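Local coordinates for protein UDP-glucose 4-epimerase (Brucella ovis, PDB 4WOK) that probably interconverts UDP-glucose and UDP-galactose by inverting the sugar at C4, with the help of a bound NAD, at residues V80-A85 with Q108-A113; H199-A204 with R231-V236; V89-S92 with A97-Y100; E143-I148 with A175-N180. The protein carries 2 engineered substitutions. One frame throughout, in Å; residues are numbered along the deposited sequence. Where two conformers were deposited one is given.

Interaction 1: residues V80-A85 with Q108-A113; sequences VIHFAA and QSLLDA. With NAD (nicotinamide-adenine-dinucleotide), chain B.
The side chain of His82 lies against one methyl of Leu110, which covers it from CB to the ring tip. CB is 3.6 Å from Leu110 CD2. CG comes closest, at 3.4 Å from the same methyl, and the ring atom CD2 of His82 follows at 3.5 Å from Leu110 CD2. At the tip, NE2 is 4.0 Å from Leu110 CD2 and finds its hydrogen-bond partner in Thr107. The methyl sits over one ring face, displaced toward the rim, and makes a CH-pi contact. CG lies anti to the backbone N (chi1 179°), and the two side chains run past each other in opposite directions, ring face against methyl. The other methyl, CD1 of Leu110, meets CG1 of Val80 tip to tip at 4.0 Å. Leu110 was modelled in two conformers, and these contacts belong to one of them. Just past the strand, residues 83-85 line NAD. Here Ala84 CB lies 3.6 Å from NAD C4A of the adenine, and Phe83 O is 3.2 Å from NAD C3D. Strand 79-82 runs in the parallel Rossmann sheet between strands 13-17 and 121-125. Helix 96-116 packs on it through Leu110, which also touches Leu68 and Met72 of helix 65-75.

Interaction 2: residues H199-A204 with R231-V236; sequences HLIPRA and RDYIHV. With ZN (zinc ion), chain C.
Tyr233 lays its ring beside the end of Ile201, and its hydroxyl reaches Leu200. Ile201 CD1 is 3.7 Å from Tyr233 CD2 and 4.0 Å from Tyr233 CE2. It approaches the ring at a slant, in apolar packing. The extended end of Ile201 (chi2 -180°) carries CD1 out to this ring side. Farther along, Leu200 CD1 lies 3.9 Å from Tyr233 OH, in van der Waals contact with the hydroxyl oxygen. Two consecutive residues thus divide the tyrosine, Ile201 at the ring and Leu200 at the hydroxyl. Both side chains cross it obliquely. The backbones stay apart, with 9.4 Å between the CA atoms of Ile201 and Tyr233. Ile272 of helix 269-280 also touches both Leu200 and Tyr233, while Ile322 and Ile323 of helix 319-326 pack on Ile201. Just before Leu200, His199 holds the N-cap position, and its ND1 binds the zinc ion at 2.1 Å. Glu192, His194 and Glu197 complete the site. His199 also touches NAD. Ile201 and Tyr233 join helix 200-209 to the small mixed sheet of strands 180-182, 230-235 and 267-268, in keeping with the substrate-binding part of extended short-chain dehydrogenase/reductase folds.

Interaction 3: residues V89-S92 with A97-Y100; sequences VGES and AKYY
Lys98 is the first residue of 97-100 to reach across, and meets Glu91. The extended chain, with CG anti to the backbone N (chi1 177°), brings NZ across Glu91 at about a right angle. Lys98 NZ donates to Glu91 OE2 at 2.6 Å in a salt bridge. It comes from the syn side, 20° out of the carboxylate plane. A water closes a small ring: it accepts from Lys98 NZ at 2.7 Å and donates to Glu91 OE1 at 3.0 Å. Next comes Tyr99. Its hydroxyl donates to Glu91 OE1 at 2.5 Å, on the anti side of that oxygen. Glu91 OE1 lies at the ring edge, near the ring plane, and the carboxylate and ring planes are 81° apart. Tyr99 OH is also bonded to Tyr88 N, which helps fix the ring. One face of the Tyr99 ring is covered by Ser92 CB, 3.6 Å from the ring centroid and almost straight above it, in a CH-pi contact. Ser92 OG turns back to Val89 O at 2.8 Å, and this oxygen also takes the Ser92 N-H. Helices 89-94 and 96-116 follow each other with a break of one residue, and these side chains tie the short helix to the start of the long one. The pair lies beside the start of helix 150-169, where Tyr151 opens a sequence matching the YxxxK motif of short-chain dehydrogenases/reductases and hydrogen-bonds NAD.

Interaction 4: residues E143-I148 with A175-N180; sequences EAQNPI and ALRYFN. With NAD (nicotinamide-adenine-dinucleotide), chain B.
The backbones of Gln145 and Arg177 run well apart, with their CA atoms 11.7 Å from each other. The first belongs to the irregular loop before helix 150-169, the second to strand 172-177. Only the two long side chains bridge the distance, coming from opposite directions. Arg177 is extended from CG to NE and pushes its guanidinium out toward the loop. Gln145 NE2 sits over one face of the guanidinium, toward its rim, with the amide plane tilted 53° from it. Gln145 NE2 is 3.3 Å from Arg177 NH2 and 3.4 Å from Arg177 CZ. NE2 and NH2 are both donors, so they do not bond to each other. Instead NE2 hydrogen-bonds Thr130 OG1. Glu159 OE1 also accepts a hydrogen bond from Gln145 NE2 and forms a salt bridge with Arg177 NH2. Tyr131 is a partner of Arg177 NH1. Tyr178 OH lies 3.1 Å from NAD O4D, and its hydrogen bond goes to Ser125; Tyr178 CE2 is 3.4 Å from NAD C4N. Phe179 O lies 3.2 Å from NAD C4N, the nicotinamide carbon that carries the hydride in such enzymes. Residues 178-180, following Arg177, line the nicotinamide end of the NAD pocket, consistent with the Rossmann-type fold of the epimerase/dehydratase family.

How the interactions relate
Interactions 1 and 4 reach the same parallel sheet and both touch NAD; their centres are about 19 Å apart. Ala84 meets the adenosine, Phe83 and Ala85 the nicotinamide ribose, and residues 178-180 the nicotinamide end. Interaction 3 is nested in the loop closed by interaction 1, and both use helix 96-116. Interaction 2 lies across the chain's centre from interaction 1, their centres about 25 Å apart, yet its His199 joins NAD to the zinc site. It is tied directly to interaction 4: Ile234 N is 2.9 Å from Asn180 O, and Asp232 O is 3.0 Å from Asn180 ND2, both probable hydrogen bonds. Asn180 both lines the NAD pocket and begins strand 180-182, which pairs with 230-235.

Interaction 1: residues V80-A85 with Q108-A113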
# COMPACT_ATOMS: atom_id res chain seq x y z
N VAL A 80 12.74 -5.64 8.64
CA VAL A 80 12.71 -5.27 7.23
C VAL A 80 11.24 -5.05 6.83
O VAL A 80 10.40 -5.90 7.08
CB VAL A 80 13.34 -6.36 6.34
CG1 VAL A 80 13.24 -6.00 4.84
CG2 VAL A 80 14.79 -6.59 6.74
N ILE A 81 10.95 -3.88 6.25
CA ILE A 81 9.61 -3.62 5.74
C ILE A 81 9.69 -3.61 4.21
O ILE A 81 10.47 -2.86 3.62
CB ILE A 81 9.06 -2.29 6.24
CG1 ILE A 81 9.27 -2.18 7.76
CG2 ILE A 81 7.57 -2.20 5.93
CD1 ILE A 81 8.73 -0.89 8.34
N HIS A 82 8.88 -4.46 3.59
CA HIS A 82 9.00 -4.75 2.16
C HIS A 82 7.87 -4.07 1.40
O HIS A 82 6.74 -4.57 1.38
CB HIS A 82 8.99 -6.26 1.95
CG HIS A 82 9.08 -6.67 0.51
ND1 HIS A 82 9.49 -5.81 -0.49
CD2 HIS A 82 8.84 -7.86 -0.09
CE1 HIS A 82 9.48 -6.45 -1.65
NE2 HIS A 82 9.08 -7.69 -1.44
N PHE A 83 8.17 -2.92 0.80
CA PHE A 83 7.23 -2.20 -0.08
C PHE A 83 7.60 -2.30 -1.56
O PHE A 83 6.94 -1.71 -2.41
CB PHE A 83 7.20 -0.71 0.24
CG PHE A 83 6.68 -0.36 1.61
CD1 PHE A 83 5.32 -0.41 1.89
CD2 PHE A 83 7.55 0.07 2.61
CE1 PHE A 83 4.84 -0.05 3.16
CE2 PHE A 83 7.07 0.42 3.87
CZ PHE A 83 5.72 0.36 4.14
N ALA A 84 8.70 -2.99 -1.86
CA ALA A 84 9.30 -2.89 -3.18
C ALA A 84 8.59 -3.81 -4.16
O ALA A 84 8.92 -4.97 -4.31
CB ALA A 84 10.78 -3.24 -3.11
N ALA A 85 7.59 -3.29 -4.87
CA ALA A 85 6.88 -4.16 -5.80
C ALA A 85 6.32 -3.39 -6.99
O ALA A 85 6.26 -2.16 -6.98
CB ALA A 85 5.76 -4.89 -5.07
N GLN A 108 11.55 -13.33 -3.29
CA GLN A 108 12.36 -14.47 -2.88
C GLN A 108 13.79 -14.03 -2.62
O GLN A 108 14.43 -14.48 -1.67
CB GLN A 108 12.37 -15.60 -3.92
CG GLN A 108 13.25 -16.76 -3.37
CD GLN A 108 13.32 -17.97 -4.28
OE1 GLN A 108 12.77 -17.98 -5.38
NE2 GLN A 108 14.01 -19.01 -3.82
N SER A 109 14.29 -13.13 -3.45
CA SER A 109 15.64 -12.62 -3.27
C SER A 109 15.73 -11.92 -1.90
O SER A 109 16.70 -12.10 -1.16
CB SER A 109 16.00 -11.67 -4.41
OG SER A 109 17.32 -11.20 -4.29
N LEU A 110 14.72 -11.13 -1.55
CA LEU A 110 14.73 -10.44 -0.27
C LEU A 110 14.67 -11.43 0.89
O LEU A 110 15.39 -11.27 1.88
CB LEU A 110 13.56 -9.46 -0.17
CG LEU A 110 13.38 -8.82 1.21
CD1 LEU A 110 14.48 -7.81 1.52
CD2 LEU A 110 12.01 -8.16 1.31
N LEU A 111 13.84 -12.46 0.77
CA LEU A 111 13.71 -13.42 1.86
C LEU A 111 14.98 -14.25 1.99
O LEU A 111 15.38 -14.61 3.10
CB LEU A 111 12.49 -14.31 1.67
CG LEU A 111 11.14 -13.58 1.69
CD1 LEU A 111 10.05 -14.61 1.61
CD2 LEU A 111 10.96 -12.73 2.98
N ASP A 112 15.62 -14.56 0.86
CA ASP A 112 16.91 -15.26 0.97
C ASP A 112 17.95 -14.38 1.67
O ASP A 112 18.69 -14.84 2.53
CB ASP A 112 17.43 -15.69 -0.41
CG ASP A 112 16.69 -16.89 -0.96
OD1 ASP A 112 16.12 -17.66 -0.18
OD2 ASP A 112 16.68 -17.09 -2.20
N ALA A 113 18.01 -13.09 1.32
CA ALA A 113 18.94 -12.17 1.96
C ALA A 113 18.69 -12.13 3.47
O ALA A 113 19.64 -12.11 4.27
CB ALA A 113 18.80 -10.79 1.37
PA NAD B . 5.42 3.11 -5.12
O1A NAD B . 5.75 2.58 -6.51
O2A NAD B . 5.34 4.56 -4.77
O5B NAD B . 6.71 2.52 -4.13
C5B NAD B . 7.31 1.37 -4.69
C4B NAD B . 8.82 1.51 -4.34
O4B NAD B . 9.50 0.28 -4.59
C3B NAD B . 9.32 2.57 -5.33
O3B NAD B . 10.10 3.49 -4.59
C2B NAD B . 10.18 1.73 -6.30
O2B NAD B . 11.24 2.47 -6.78
C1B NAD B . 10.69 0.59 -5.35
N9A NAD B . 10.97 -0.66 -6.08
C8A NAD B . 10.16 -1.36 -7.01
N7A NAD B . 10.74 -2.48 -7.45
C5A NAD B . 11.97 -2.52 -6.79
C6A NAD B . 13.04 -3.44 -6.84
N6A NAD B . 12.96 -4.55 -7.65
N1A NAD B . 14.13 -3.24 -6.07
C2A NAD B . 14.16 -2.12 -5.28
N3A NAD B . 13.22 -1.14 -5.14
C4A NAD B . 12.13 -1.40 -5.92
O3 NAD B . 4.15 2.17 -4.80
PN NAD B . 3.43 2.37 -3.37
O1N NAD B . 4.15 3.11 -2.28
O2N NAD B . 2.00 2.53 -3.73
O5D NAD B . 3.17 0.80 -2.72
C5D NAD B . 4.31 0.14 -2.45
C4D NAD B . 3.88 -1.16 -1.77
O4D NAD B . 2.48 -1.02 -1.29
C3D NAD B . 3.85 -2.29 -2.82
O3D NAD B . 4.17 -3.46 -2.12
C2D NAD B . 2.37 -2.29 -3.22
O2D NAD B . 1.89 -3.50 -3.67
C1D NAD B . 1.78 -2.10 -1.80
N1N NAD B . 0.28 -1.71 -1.95
C2N NAD B . -0.00 -0.42 -2.39
C3N NAD B . -1.36 -0.05 -2.53
C7N NAD B . -1.69 1.34 -3.01
O7N NAD B . -2.86 1.71 -3.11
N7N NAD B . -0.64 2.19 -3.33
C4N NAD B . -2.36 -0.98 -2.23
C5N NAD B . -2.04 -2.26 -1.80
C6N NAD B . -0.70 -2.63 -1.66

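Interaction 2: residues H199-A204 with R231-V236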
# COMPACT_ATOMS: atom_id res chain seq x y z
N HIS A 199 -4.10 5.82 -9.82
CA HIS A 199 -4.99 5.65 -8.67
C HIS A 199 -6.13 6.66 -8.73
O HIS A 199 -5.96 7.76 -9.24
CB HIS A 199 -4.20 5.76 -7.37
CG HIS A 199 -3.18 4.66 -7.21
ND1 HIS A 199 -1.82 4.89 -7.23
CD2 HIS A 199 -3.34 3.32 -7.06
CE1 HIS A 199 -1.18 3.74 -7.09
NE2 HIS A 199 -2.08 2.78 -6.98
N LEU A 200 -7.28 6.25 -8.21
CA LEU A 200 -8.54 6.96 -8.45
C LEU A 200 -8.57 8.38 -7.87
O LEU A 200 -8.88 9.33 -8.58
CB LEU A 200 -9.69 6.13 -7.89
CG LEU A 200 -11.14 6.52 -8.20
CD1 LEU A 200 -11.63 7.57 -7.22
CD2 LEU A 200 -11.28 6.99 -9.65
N ILE A 201 -8.26 8.52 -6.59
CA ILE A 201 -8.37 9.84 -5.97
C ILE A 201 -7.36 10.84 -6.57
O ILE A 201 -7.73 11.99 -6.87
CB ILE A 201 -8.21 9.75 -4.45
CG1 ILE A 201 -9.37 8.94 -3.87
CG2 ILE A 201 -8.15 11.14 -3.87
CD1 ILE A 201 -9.34 8.78 -2.36
N PRO A 202 -6.10 10.42 -6.79
CA PRO A 202 -5.22 11.31 -7.55
C PRO A 202 -5.72 11.68 -8.94
O PRO A 202 -5.59 12.84 -9.31
CB PRO A 202 -3.93 10.51 -7.65
CG PRO A 202 -3.90 9.76 -6.34
CD PRO A 202 -5.33 9.32 -6.16
N ARG A 203 -6.25 10.72 -9.69
CA ARG A 203 -6.76 11.02 -11.02
C ARG A 203 -7.93 12.00 -10.93
O ARG A 203 -8.01 12.97 -11.70
CB ARG A 203 -7.18 9.74 -11.73
CG ARG A 203 -5.99 8.90 -12.23
CD ARG A 203 -6.44 7.63 -12.95
NE ARG A 203 -7.36 7.91 -14.05
CZ ARG A 203 -8.61 7.46 -14.11
NH1 ARG A 203 -9.09 6.68 -13.14
NH2 ARG A 203 -9.38 7.76 -15.15
N ALA A 204 -8.83 11.78 -9.98
CA ALA A 204 -9.99 12.67 -9.85
C ALA A 204 -9.53 14.10 -9.54
O ALA A 204 -10.08 15.08 -10.06
CB ALA A 204 -10.95 12.16 -8.79
N ARG A 231 -15.51 1.42 -2.92
CA ARG A 231 -14.20 0.78 -2.71
C ARG A 231 -13.63 1.24 -1.38
O ARG A 231 -14.25 2.04 -0.67
CB ARG A 231 -13.26 1.11 -3.87
CG ARG A 231 -13.74 0.60 -5.24
CD ARG A 231 -13.57 -0.91 -5.35
NE ARG A 231 -13.97 -1.45 -6.65
CZ ARG A 231 -15.16 -1.97 -6.91
NH1 ARG A 231 -16.09 -2.00 -5.97
NH2 ARG A 231 -15.43 -2.45 -8.12
N ASP A 232 -12.43 0.76 -1.06
CA ASP A 232 -11.89 0.86 0.30
C ASP A 232 -10.66 1.74 0.32
O ASP A 232 -9.67 1.43 -0.35
CB ASP A 232 -11.57 -0.53 0.82
CG ASP A 232 -11.37 -0.57 2.31
OD1 ASP A 232 -11.37 0.50 2.96
OD2 ASP A 232 -11.21 -1.69 2.84
N TYR A 233 -10.70 2.83 1.07
CA TYR A 233 -9.58 3.77 1.09
C TYR A 233 -9.00 3.95 2.48
O TYR A 233 -9.73 4.16 3.45
CB TYR A 233 -10.02 5.12 0.53
CG TYR A 233 -10.57 5.00 -0.88
CD1 TYR A 233 -11.92 4.72 -1.09
CD2 TYR A 233 -9.74 5.12 -1.98
CE1 TYR A 233 -12.43 4.59 -2.37
CE2 TYR A 233 -10.24 4.97 -3.27
CZ TYR A 233 -11.58 4.71 -3.45
OH TYR A 233 -12.08 4.56 -4.73
N ILE A 234 -7.68 3.88 2.58
CA ILE A 234 -7.02 4.08 3.86
C ILE A 234 -5.90 5.11 3.71
O ILE A 234 -5.13 5.07 2.74
CB ILE A 234 -6.47 2.75 4.45
CG1 ILE A 234 -5.69 3.00 5.74
CG2 ILE A 234 -5.60 2.01 3.45
CD1 ILE A 234 -5.42 1.72 6.55
N HIS A 235 -5.82 6.03 4.66
CA HIS A 235 -4.82 7.08 4.63
C HIS A 235 -3.42 6.52 4.79
O HIS A 235 -3.18 5.65 5.63
CB HIS A 235 -5.11 8.10 5.74
CG HIS A 235 -4.40 9.41 5.55
ND1 HIS A 235 -3.04 9.55 5.74
CD2 HIS A 235 -4.86 10.63 5.18
CE1 HIS A 235 -2.70 10.80 5.50
NE2 HIS A 235 -3.78 11.48 5.16
N VAL A 236 -2.49 7.04 4.00
CA VAL A 236 -1.12 6.52 3.97
C VAL A 236 -0.41 6.65 5.33
O VAL A 236 0.45 5.83 5.68
CB VAL A 236 -0.30 7.23 2.87
CG1 VAL A 236 -0.26 8.73 3.13
CG2 VAL A 236 1.10 6.64 2.76
ZN ZN C . -0.65 6.57 -7.48

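Interaction 3: residues V89-S92 with A97-Y100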
# COMPACT_ATOMS: atom_id res chain seq x y z
N VAL A 89 -2.66 -3.10 -11.38
CA VAL A 89 -3.50 -4.18 -11.84
C VAL A 89 -3.52 -4.26 -13.36
O VAL A 89 -3.20 -5.33 -13.89
CB VAL A 89 -4.93 -4.06 -11.29
CG1 VAL A 89 -5.85 -5.00 -12.04
CG2 VAL A 89 -4.95 -4.41 -9.81
N GLY A 90 -3.85 -3.17 -14.09
CA GLY A 90 -4.03 -3.45 -15.50
C GLY A 90 -2.72 -3.80 -16.18
O GLY A 90 -2.68 -4.61 -17.10
N GLU A 91 -1.64 -3.21 -15.69
CA GLU A 91 -0.33 -3.53 -16.23
C GLU A 91 -0.05 -5.03 -16.05
O GLU A 91 0.60 -5.63 -16.90
CB GLU A 91 0.75 -2.69 -15.57
CG GLU A 91 2.08 -2.70 -16.31
CD GLU A 91 3.22 -2.16 -15.48
OE1 GLU A 91 3.11 -2.19 -14.23
OE2 GLU A 91 4.23 -1.72 -16.07
N SER A 92 -0.55 -5.62 -14.96
CA SER A 92 -0.23 -7.03 -14.64
C SER A 92 -0.90 -8.04 -15.59
O SER A 92 -0.33 -9.10 -15.85
CB SER A 92 -0.60 -7.37 -13.17
OG SER A 92 -1.98 -7.66 -13.01
N ALA A 97 4.83 -10.98 -16.90
CA ALA A 97 6.27 -11.24 -16.69
C ALA A 97 6.87 -10.30 -15.67
O ALA A 97 7.61 -10.71 -14.76
CB ALA A 97 7.01 -11.13 -18.00
N LYS A 98 6.53 -9.02 -15.81
CA LYS A 98 7.03 -8.00 -14.91
C LYS A 98 6.63 -8.28 -13.47
O LYS A 98 7.43 -8.10 -12.54
CB LYS A 98 6.51 -6.62 -15.32
CG LYS A 98 6.92 -5.50 -14.38
CD LYS A 98 6.57 -4.14 -15.01
CE LYS A 98 6.87 -2.97 -14.07
NZ LYS A 98 6.46 -1.67 -14.69
N TYR A 99 5.40 -8.74 -13.28
CA TYR A 99 4.90 -8.94 -11.92
C TYR A 99 5.46 -10.23 -11.29
O TYR A 99 5.87 -10.22 -10.13
CB TYR A 99 3.36 -8.89 -11.91
CG TYR A 99 2.91 -7.45 -12.03
CD1 TYR A 99 3.05 -6.77 -13.24
CD2 TYR A 99 2.47 -6.74 -10.92
CE1 TYR A 99 2.71 -5.44 -13.35
CE2 TYR A 99 2.12 -5.39 -11.03
CZ TYR A 99 2.25 -4.75 -12.24
OH TYR A 99 1.92 -3.42 -12.37
N TYR A 100 5.53 -11.32 -12.05
CA TYR A 100 6.17 -12.52 -11.49
C TYR A 100 7.64 -12.26 -11.19
O TYR A 100 8.15 -12.72 -10.18
CB TYR A 100 6.02 -13.73 -12.43
CG TYR A 100 4.66 -14.40 -12.39
CD1 TYR A 100 4.37 -15.36 -11.43
CD2 TYR A 100 3.66 -14.07 -13.30
CE1 TYR A 100 3.13 -15.97 -11.37
CE2 TYR A 100 2.41 -14.67 -13.25
CZ TYR A 100 2.16 -15.62 -12.28
OH TYR A 100 0.94 -16.25 -12.20
O HOH W 1 5.07 -0.80 -12.49

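Interaction 4: residues E143-I148 with A175-N180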
# COMPACT_ATOMS: atom_id res chain seq x y z
N GLU A 143 -11.68 -15.18 4.56
CA GLU A 143 -12.18 -15.25 3.19
C GLU A 143 -11.20 -15.97 2.28
O GLU A 143 -9.98 -15.83 2.44
CB GLU A 143 -12.47 -13.85 2.65
CG GLU A 143 -13.24 -13.84 1.35
CD GLU A 143 -14.67 -14.32 1.52
OE1 GLU A 143 -15.37 -13.78 2.41
OE2 GLU A 143 -15.08 -15.22 0.77
N ALA A 144 -11.72 -16.73 1.33
CA ALA A 144 -10.86 -17.45 0.41
C ALA A 144 -10.05 -16.47 -0.43
O ALA A 144 -10.50 -15.35 -0.70
CB ALA A 144 -11.68 -18.35 -0.49
N GLN A 145 -8.84 -16.87 -0.81
CA GLN A 145 -8.00 -16.02 -1.64
C GLN A 145 -7.91 -16.56 -3.06
O GLN A 145 -7.11 -17.44 -3.37
CB GLN A 145 -6.62 -15.87 -1.02
CG GLN A 145 -6.62 -15.00 0.23
CD GLN A 145 -5.26 -14.94 0.91
OE1 GLN A 145 -4.77 -15.94 1.43
NE2 GLN A 145 -4.65 -13.76 0.91
N ASN A 146 -8.77 -16.03 -3.92
CA ASN A 146 -8.81 -16.43 -5.32
C ASN A 146 -8.67 -15.21 -6.20
O ASN A 146 -9.66 -14.71 -6.73
CB ASN A 146 -10.10 -17.17 -5.64
CG ASN A 146 -10.22 -18.47 -4.88
OD1 ASN A 146 -11.21 -18.70 -4.19
ND2 ASN A 146 -9.20 -19.32 -5.00
N PRO A 147 -7.44 -14.72 -6.35
CA PRO A 147 -7.20 -13.48 -7.10
C PRO A 147 -7.51 -13.68 -8.57
O PRO A 147 -7.41 -14.80 -9.07
CB PRO A 147 -5.70 -13.20 -6.85
CG PRO A 147 -5.12 -14.53 -6.52
CD PRO A 147 -6.19 -15.29 -5.80
N ILE A 148 -7.89 -12.61 -9.26
CA ILE A 148 -8.34 -12.76 -10.63
C ILE A 148 -7.43 -12.01 -11.61
O ILE A 148 -7.76 -11.86 -12.78
CB ILE A 148 -9.81 -12.29 -10.79
CG1 ILE A 148 -10.04 -11.00 -10.01
CG2 ILE A 148 -10.77 -13.36 -10.30
CD1 ILE A 148 -9.98 -9.77 -10.85
N ALA A 175 2.07 -9.98 7.43
CA ALA A 175 1.61 -9.57 6.11
C ALA A 175 0.45 -8.62 6.32
O ALA A 175 -0.46 -8.91 7.08
CB ALA A 175 1.21 -10.77 5.27
N LEU A 176 0.50 -7.47 5.65
CA LEU A 176 -0.53 -6.45 5.82
C LEU A 176 -1.29 -6.25 4.52
O LEU A 176 -0.71 -5.87 3.50
CB LEU A 176 0.08 -5.14 6.30
CG LEU A 176 0.80 -5.19 7.66
CD1 LEU A 176 1.51 -3.87 7.94
CD2 LEU A 176 -0.17 -5.53 8.80
N ARG A 177 -2.60 -6.51 4.56
CA ARG A 177 -3.45 -6.46 3.38
C ARG A 177 -4.34 -5.22 3.41
O ARG A 177 -4.99 -4.94 4.42
CB ARG A 177 -4.32 -7.72 3.28
CG ARG A 177 -3.56 -9.04 3.32
CD ARG A 177 -4.53 -10.23 3.36
NE ARG A 177 -3.85 -11.52 3.43
CZ ARG A 177 -4.35 -12.59 4.05
NH1 ARG A 177 -5.54 -12.52 4.65
NH2 ARG A 177 -3.68 -13.73 4.08
N TYR A 178 -4.37 -4.47 2.32
CA TYR A 178 -5.26 -3.32 2.22
C TYR A 178 -5.58 -3.05 0.77
O TYR A 178 -4.93 -3.60 -0.13
CB TYR A 178 -4.64 -2.08 2.89
CG TYR A 178 -3.20 -1.80 2.46
CD1 TYR A 178 -2.13 -2.47 3.05
CD2 TYR A 178 -2.93 -0.86 1.49
CE1 TYR A 178 -0.83 -2.22 2.66
CE2 TYR A 178 -1.64 -0.58 1.10
CZ TYR A 178 -0.59 -1.27 1.68
OH TYR A 178 0.70 -1.00 1.29
N PHE A 179 -6.58 -2.20 0.53
CA PHE A 179 -7.02 -1.93 -0.84
C PHE A 179 -6.35 -0.72 -1.49
O PHE A 179 -5.54 -0.87 -2.41
CB PHE A 179 -8.55 -1.75 -0.87
CG PHE A 179 -9.32 -3.04 -0.98
CD1 PHE A 179 -9.27 -3.79 -2.16
CD2 PHE A 179 -10.08 -3.51 0.08
CE1 PHE A 179 -9.98 -4.97 -2.27
CE2 PHE A 179 -10.80 -4.69 -0.03
CZ PHE A 179 -10.75 -5.42 -1.21
N ASN A 180 -6.71 0.48 -1.04
CA ASN A 180 -6.24 1.70 -1.68
C ASN A 180 -5.60 2.68 -0.72
O ASN A 180 -6.28 3.26 0.13
CB ASN A 180 -7.39 2.43 -2.39
CG ASN A 180 -8.01 1.60 -3.49
OD1 ASN A 180 -7.37 1.33 -4.51
ND2 ASN A 180 -9.27 1.22 -3.32
PA NAD B . 5.42 3.11 -5.12
O1A NAD B . 5.75 2.58 -6.51
O2A NAD B . 5.34 4.56 -4.77
O5B NAD B . 6.71 2.52 -4.13
C5B NAD B . 7.31 1.37 -4.69
C4B NAD B . 8.82 1.51 -4.34
O4B NAD B . 9.50 0.28 -4.59
C3B NAD B . 9.32 2.57 -5.33
O3B NAD B . 10.10 3.49 -4.59
C2B NAD B . 10.18 1.73 -6.30
O2B NAD B . 11.24 2.47 -6.78
C1B NAD B . 10.69 0.59 -5.35
N9A NAD B . 10.97 -0.66 -6.08
C8A NAD B . 10.16 -1.36 -7.01
N7A NAD B . 10.74 -2.48 -7.45
C5A NAD B . 11.97 -2.52 -6.79
C6A NAD B . 13.04 -3.44 -6.84
N6A NAD B . 12.96 -4.55 -7.65
N1A NAD B . 14.13 -3.24 -6.07
C2A NAD B . 14.16 -2.12 -5.28
N3A NAD B . 13.22 -1.14 -5.14
C4A NAD B . 12.13 -1.40 -5.92
O3 NAD B . 4.15 2.17 -4.80
PN NAD B . 3.43 2.37 -3.37
O1N NAD B . 4.15 3.11 -2.28
O2N NAD B . 2.00 2.53 -3.73
O5D NAD B . 3.17 0.80 -2.72
C5D NAD B . 4.31 0.14 -2.45
C4D NAD B . 3.88 -1.16 -1.77
O4D NAD B . 2.48 -1.02 -1.29
C3D NAD B . 3.85 -2.29 -2.82
O3D NAD B . 4.17 -3.46 -2.12
C2D NAD B . 2.37 -2.29 -3.22
O2D NAD B . 1.89 -3.50 -3.67
C1D NAD B . 1.78 -2.10 -1.80
N1N NAD B . 0.28 -1.71 -1.95
C2N NAD B . -0.00 -0.42 -2.39
C3N NAD B . -1.36 -0.05 -2.53
C7N NAD B . -1.69 1.34 -3.01
O7N NAD B . -2.86 1.71 -3.11
N7N NAD B . -0.64 2.19 -3.33
C4N NAD B . -2.36 -0.98 -2.23
C5N NAD B . -2.04 -2.26 -1.80
C6N NAD B . -0.70 -2.63 -1.66